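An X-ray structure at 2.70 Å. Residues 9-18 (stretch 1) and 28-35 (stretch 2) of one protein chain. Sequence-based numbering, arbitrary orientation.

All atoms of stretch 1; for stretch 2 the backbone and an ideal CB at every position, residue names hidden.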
ATOM      1  N   LYS B   9     -42.992  -3.387  52.021  1.00 56.90           N
ATOM      2  CA  LYS B   9     -44.000  -4.155  51.295  1.00 54.46           C
ATOM      3  C   LYS B   9     -44.289  -3.626  49.890  1.00 68.40           C
ATOM      4  O   LYS B   9     -44.285  -2.418  49.652  1.00 52.32           O
ATOM      5  CB  LYS B   9     -45.302  -4.203  52.097  1.00 55.74           C
ATOM      6  CG  LYS B   9     -46.138  -5.437  51.817  1.00 84.12           C
ATOM      7  CD  LYS B   9     -47.330  -5.525  52.748  1.00101.88           C
ATOM      8  CE  LYS B   9     -47.015  -6.411  53.938  1.00 81.72           C
ATOM      9  NZ  LYS B   9     -48.209  -6.645  54.784  1.00 95.76           N
ATOM     10  N   THR B  10     -44.535  -4.549  48.963  1.00 51.98           N
ATOM     11  CA  THR B  10     -44.940  -4.201  47.604  1.00 60.52           C
ATOM     12  C   THR B  10     -46.075  -5.104  47.126  1.00 57.86           C
ATOM     13  O   THR B  10     -46.181  -6.257  47.545  1.00 56.65           O
ATOM     14  CB  THR B  10     -43.760  -4.300  46.617  1.00 66.85           C
ATOM     15  OG1 THR B  10     -44.218  -4.007  45.290  1.00 49.35           O
ATOM     16  CG2 THR B  10     -43.154  -5.696  46.642  1.00 43.11           C
ATOM     17  N   ASP B  11     -46.927  -4.573  46.253  1.00 50.22           N
ATOM     18  CA  ASP B  11     -48.036  -5.345  45.699  1.00 55.43           C
ATOM     19  C   ASP B  11     -47.626  -6.066  44.418  1.00 74.73           C
ATOM     20  O   ASP B  11     -48.386  -6.867  43.874  1.00 53.35           O
ATOM     21  CB  ASP B  11     -49.238  -4.439  45.420  1.00 68.65           C
ATOM     22  CG  ASP B  11     -49.726  -3.716  46.660  1.00 76.05           C
ATOM     23  OD1 ASP B  11     -49.549  -4.253  47.774  1.00 73.50           O
ATOM     24  OD2 ASP B  11     -50.290  -2.610  46.519  1.00 82.98           O
ATOM     25  N   LEU B  12     -46.417  -5.776  43.943  1.00 66.55           N
ATOM     26  CA  LEU B  12     -45.944  -6.293  42.664  1.00 50.37           C
ATOM     27  C   LEU B  12     -45.244  -7.644  42.805  1.00 67.90           C
ATOM     28  O   LEU B  12     -44.439  -7.837  43.715  1.00 61.90           O
ATOM     29  CB  LEU B  12     -45.002  -5.282  42.011  1.00 65.33           C
ATOM     30  CG  LEU B  12     -45.577  -3.870  41.871  1.00 53.29           C
ATOM     31  CD1 LEU B  12     -44.545  -2.921  41.291  1.00 55.18           C
ATOM     32  CD2 LEU B  12     -46.834  -3.889  41.016  1.00 49.36           C
ATOM     33  N   PRO B  13     -45.558  -8.585  41.898  1.00 61.88           N
ATOM     34  CA  PRO B  13     -45.010  -9.948  41.920  1.00 55.53           C
ATOM     35  C   PRO B  13     -43.499 -10.016  41.685  1.00 52.04           C
ATOM     36  O   PRO B  13     -42.826 -10.793  42.363  1.00 59.52           O
ATOM     37  CB  PRO B  13     -45.764 -10.645  40.782  1.00 60.17           C
ATOM     38  CG  PRO B  13     -46.183  -9.545  39.876  1.00 65.85           C
ATOM     39  CD  PRO B  13     -46.483  -8.383  40.771  1.00 58.66           C
ATOM     40  N   GLY B  14     -42.977  -9.224  40.752  1.00 54.06           N
ATOM     41  CA  GLY B  14     -41.540  -9.176  40.535  1.00 51.64           C
ATOM     42  C   GLY B  14     -40.915 -10.459  40.013  1.00 64.05           C
ATOM     43  O   GLY B  14     -40.066 -11.035  40.694  1.00 66.35           O
ATOM     44  N   PRO B  15     -41.356 -10.945  38.835  1.00 51.43           N
ATOM     45  CA  PRO B  15     -40.911 -12.285  38.424  1.00 53.32           C
ATOM     46  C   PRO B  15     -39.389 -12.426  38.347  1.00 52.09           C
ATOM     47  O   PRO B  15     -38.728 -11.668  37.637  1.00 55.59           O
ATOM     48  CB  PRO B  15     -41.513 -12.432  37.021  1.00 53.96           C
ATOM     49  CG  PRO B  15     -42.586 -11.393  36.927  1.00 57.73           C
ATOM     50  CD  PRO B  15     -42.138 -10.265  37.789  1.00 42.86           C
ATOM     51  N   PHE B  16     -38.851 -13.399  39.079  1.00 52.09           N
ATOM     52  CA  PHE B  16     -37.423 -13.701  39.055  1.00 48.08           C
ATOM     53  C   PHE B  16     -36.974 -14.856  38.152  1.00 64.81           C
ATOM     54  O   PHE B  16     -35.783 -15.001  37.878  1.00 60.34           O
ATOM     55  CB  PHE B  16     -36.969 -13.988  40.487  1.00 53.71           C
ATOM     56  CG  PHE B  16     -35.526 -13.686  40.736  1.00 57.90           C
ATOM     57  CD1 PHE B  16     -35.091 -12.376  40.843  1.00 42.22           C
ATOM     58  CD2 PHE B  16     -34.604 -14.708  40.882  1.00 42.48           C
ATOM     59  CE1 PHE B  16     -33.763 -12.090  41.076  1.00 42.13           C
ATOM     60  CE2 PHE B  16     -33.273 -14.428  41.119  1.00 40.96           C
ATOM     61  CZ  PHE B  16     -32.852 -13.117  41.216  1.00 52.89           C
ATOM     62  N   HIS B  17     -37.919 -15.664  37.679  1.00 56.29           N
ATOM     63  CA  HIS B  17     -37.563 -16.897  36.978  1.00 47.59           C
ATOM     64  C   HIS B  17     -38.723 -17.392  36.126  1.00 54.10           C
ATOM     65  O   HIS B  17     -39.876 -17.040  36.376  1.00 54.27           O
ATOM     66  CB  HIS B  17     -37.136 -17.973  37.988  1.00 61.63           C
ATOM     67  CG  HIS B  17     -36.520 -19.192  37.368  1.00 70.28           C
ATOM     68  ND1 HIS B  17     -37.267 -20.257  36.912  1.00 65.95           N
ATOM     69  CD2 HIS B  17     -35.226 -19.516  37.137  1.00 59.37           C
ATOM     70  CE1 HIS B  17     -36.461 -21.183  36.425  1.00 55.36           C
ATOM     71  NE2 HIS B  17     -35.216 -20.758  36.549  1.00 64.01           N
ATOM     72  N   ILE B  18     -38.428 -18.220  35.131  1.00 52.17           N
ATOM     73  CA  ILE B  18     -39.482 -18.805  34.315  1.00 49.31           C
ATOM     74  C   ILE B  18     -39.055 -20.159  33.746  1.00 61.66           C
ATOM     75  O   ILE B  18     -37.876 -20.393  33.479  1.00 69.35           O
ATOM     76  CB  ILE B  18     -39.897 -17.843  33.169  1.00 47.73           C
ATOM     77  CG1 ILE B  18     -41.222 -18.281  32.540  1.00 52.03           C
ATOM     78  CG2 ILE B  18     -38.790 -17.720  32.127  1.00 50.87           C
ATOM     79  CD1 ILE B  18     -41.761 -17.308  31.513  1.00 53.10           C
ATOM     80  N   UNK B  28     -44.461 -21.473  34.150  1.00 62.43           N
ATOM     81  CA  UNK B  28     -44.456 -21.281  35.593  1.00 73.85           C
ATOM     82  C   UNK B  28     -43.481 -20.179  35.980  1.00 70.87           C
ATOM     83  O   UNK B  28     -42.268 -20.325  35.829  1.00 63.86           O
ATOM     84  CB  UNK B  28     -44.097 -22.585  36.308  1.00 73.85           C
ATOM     85  N   UNK B  29     -44.019 -19.075  36.485  1.00 70.94           N
ATOM     86  CA  UNK B  29     -43.195 -17.928  36.836  1.00 69.02           C
ATOM     87  C   UNK B  29     -43.017 -17.812  38.343  1.00 69.41           C
ATOM     88  O   UNK B  29     -43.992 -17.730  39.079  1.00 59.64           O
ATOM     89  CB  UNK B  29     -43.811 -16.643  36.280  1.00 69.02           C
ATOM     90  N   UNK B  30     -41.773 -17.791  38.805  1.00 69.54           N
ATOM     91  CA  UNK B  30     -41.530 -17.606  40.226  1.00 49.06           C
ATOM     92  C   UNK B  30     -41.529 -16.117  40.535  1.00 50.74           C
ATOM     93  O   UNK B  30     -40.701 -15.375  40.019  1.00 65.63           O
ATOM     94  CB  UNK B  30     -40.211 -18.254  40.650  1.00 49.06           C
ATOM     95  N   UNK B  31     -42.463 -15.683  41.374  1.00 63.03           N
ATOM     96  CA  UNK B  31     -42.542 -14.279  41.747  1.00 65.29           C
ATOM     97  C   UNK B  31     -41.791 -14.039  43.046  1.00 73.58           C
ATOM     98  O   UNK B  31     -42.208 -14.497  44.109  1.00 71.58           O
ATOM     99  CB  UNK B  31     -44.000 -13.835  41.882  1.00 65.29           C
ATOM    100  N   UNK B  32     -40.683 -13.310  42.956  1.00 67.95           N
ATOM    101  CA  UNK B  32     -39.808 -13.113  44.103  1.00 76.96           C
ATOM    102  C   UNK B  32     -40.463 -12.229  45.156  1.00 71.18           C
ATOM    103  O   UNK B  32     -40.384 -12.510  46.352  1.00 75.09           O
ATOM    104  CB  UNK B  32     -38.479 -12.501  43.657  1.00 76.96           C
ATOM    105  N   UNK B  33     -41.111 -11.163  44.703  1.00 61.14           N
ATOM    106  CA  UNK B  33     -41.747 -10.217  45.609  1.00 65.92           C
ATOM    107  C   UNK B  33     -43.193 -10.605  45.902  1.00 79.50           C
ATOM    108  O   UNK B  33     -43.847  -9.996  46.745  1.00 76.75           O
ATOM    109  CB  UNK B  33     -41.692  -8.806  45.020  1.00 65.92           C
ATOM    110  N   UNK B  34     -43.688 -11.621  45.201  1.00 76.18           N
ATOM    111  CA  UNK B  34     -45.056 -12.070  45.384  1.00 67.97           C
ATOM    112  C   UNK B  34     -45.173 -13.301  46.261  1.00 70.93           C
ATOM    113  O   UNK B  34     -46.270 -13.656  46.694  1.00 44.29           O
ATOM    114  CB  UNK B  34     -45.691 -12.355  44.021  1.00 67.97           C
ATOM    115  N   UNK B  35     -44.037 -13.944  46.523  1.00 78.59           N
ATOM    116  CA  UNK B  35     -43.979 -15.160  47.333  1.00 73.94           C
ATOM    117  C   UNK B  35     -44.929 -16.233  46.804  1.00 83.53           C
ATOM    118  O   UNK B  35     -45.548 -16.966  47.576  1.00 62.26           O
ATOM    119  CB  UNK B  35     -44.314 -14.840  48.791  1.00 73.94           C
TER

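Stretch 2 runs antiparallel to the strand of residues 15-18, then turns around Pro 13 and Gly 14.

Position 28 has extended backbone angles and a CA-to-CB bond that points sideways, with no atom of stretch 1 within 5.5 Å of the ideal CB. Stretch 1 therefore sets little limit on size or chemistry. The residue is Phe 28, whose ring leads away; its backbone makes the contact, Phe 28 O lying 3.5 Å from Ile 18 CA in a CA-H...O contact.

Position 29 is also extended, and its CB lies on the face of the sheet that carries Pro 15 and Ile 18. Stretch 1 offers hydrocarbon there, so Val, Ile, Leu or Met would suit, the beta-branched pair being especially at home in a strand. It is Ile 29. Its CG2 packs 3.4 Å from Pro 15 CB and its CG1 3.8 Å from Ile 18 CG1, so the one side chain touches both neighbours.

At position 30 the CB turns to the other face, 4.1 Å from His 17 CB. Phe 16 N donates to the carbonyl O of 30 at 2.9 Å, and the N of 30 donates to His 17 O at 3.2 Å. Since the His 17 ring leads away, stretch 1 presents no polar side-chain group to answer, and Ala, Ser, Thr or Val could fit. The deposited Ser 30 is small, and its CB rests beside that of His 17.

Position 31 returns to the face of Pro 15, its ideal CB a tight 3.3 Å from Pro 13 O. A side chain that passes by the two prolines is needed, polar or apolar; Asn, Asp, Ser or Leu are reasonable. Asn 31 places CG 3.6 Å from Pro 13 CB and OD1 4.0 Å from Pro 15 CG, while ND2 is bonded elsewhere in the structure.

Positions 32 to 34 have helical angles. At 32 the CB points toward stretch 1, 3.8 Å from Phe 16 CB, and the N donates to Gly 14 O at 3.3 Å. A long chain, such as Gln, Glu, Met or Lys, could follow the Phe 16 ring. Gln 32 does so: NE2 lies over one face and OE1 is 3.8 Å from Phe 16 CD1.

Position 33 points toward stretch 1, its CB 3.2 Å from Leu 12 O and 3.8 Å from Thr 10 CG2, and its N donates to Pro 13 O at 2.9 Å. Such crowding favours Ala, Ser or Gly. In Ser 33, OG would stand 3.0 Å from an ideal CB on Gly 14, a clash that glycine there avoids.

At 34 an ideal CB would come within a tight 3.3 Å of Pro 13 CA, so glycine suits best, although the negative phi does not itself demand it. Gly 34 leaves that space free.

Position 35 has positive phi and its CB points away, so Asn, Gly or many polar residues would serve. His 35 makes no contact with stretch 1.

Stretch 2 28-35: FISNQSGH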
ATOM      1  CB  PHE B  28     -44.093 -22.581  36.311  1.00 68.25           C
ATOM      2  CG  PHE B  28     -44.867 -23.774  35.832  1.00 74.86           C
ATOM      3  CD1 PHE B  28     -44.384 -24.565  34.803  1.00 79.79           C
ATOM      4  CD2 PHE B  28     -46.082 -24.103  36.407  1.00 71.51           C
ATOM      5  CE1 PHE B  28     -45.097 -25.661  34.358  1.00 77.59           C
ATOM      6  CE2 PHE B  28     -46.799 -25.198  35.969  1.00 79.47           C
ATOM      7  CZ  PHE B  28     -46.306 -25.979  34.944  1.00 78.63           C
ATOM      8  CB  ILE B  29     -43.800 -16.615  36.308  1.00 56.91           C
ATOM      9  CG1 ILE B  29     -43.825 -16.596  34.778  1.00 45.81           C
ATOM     10  CG2 ILE B  29     -43.023 -15.442  36.832  1.00 57.06           C
ATOM     11  CD1 ILE B  29     -45.124 -17.084  34.177  1.00 57.58           C
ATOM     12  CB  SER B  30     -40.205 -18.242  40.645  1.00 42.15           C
ATOM     13  OG  SER B  30     -40.209 -19.637  40.401  1.00 55.81           O
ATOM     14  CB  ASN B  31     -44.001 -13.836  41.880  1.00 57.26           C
ATOM     15  CG  ASN B  31     -44.796 -14.062  40.608  1.00 70.40           C
ATOM     16  OD1 ASN B  31     -44.279 -13.909  39.502  1.00 73.00           O
ATOM     17  ND2 ASN B  31     -46.064 -14.429  40.761  1.00 66.25           N
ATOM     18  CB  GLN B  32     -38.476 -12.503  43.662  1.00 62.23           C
ATOM     19  CG  GLN B  32     -37.425 -12.474  44.756  1.00 45.53           C
ATOM     20  CD  GLN B  32     -36.233 -11.611  44.402  1.00 51.59           C
ATOM     21  OE1 GLN B  32     -36.381 -10.524  43.843  1.00 55.19           O
ATOM     22  NE2 GLN B  32     -35.037 -12.092  44.726  1.00 49.26           N
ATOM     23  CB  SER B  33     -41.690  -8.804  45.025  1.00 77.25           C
ATOM     24  OG  SER B  33     -40.354  -8.419  44.752  1.00 87.45           O
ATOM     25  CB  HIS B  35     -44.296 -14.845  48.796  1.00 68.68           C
ATOM     26  CG  HIS B  35     -43.510 -13.695  49.346  1.00 96.70           C
ATOM     27  ND1 HIS B  35     -42.236 -13.840  49.853  1.00 92.04           N
ATOM     28  CD2 HIS B  35     -43.815 -12.383  49.465  1.00 97.58           C
ATOM     29  CE1 HIS B  35     -41.791 -12.666  50.261  1.00 95.68           C
ATOM     30  NE2 HIS B  35     -42.730 -11.763  50.038  1.00 91.96           N
TER
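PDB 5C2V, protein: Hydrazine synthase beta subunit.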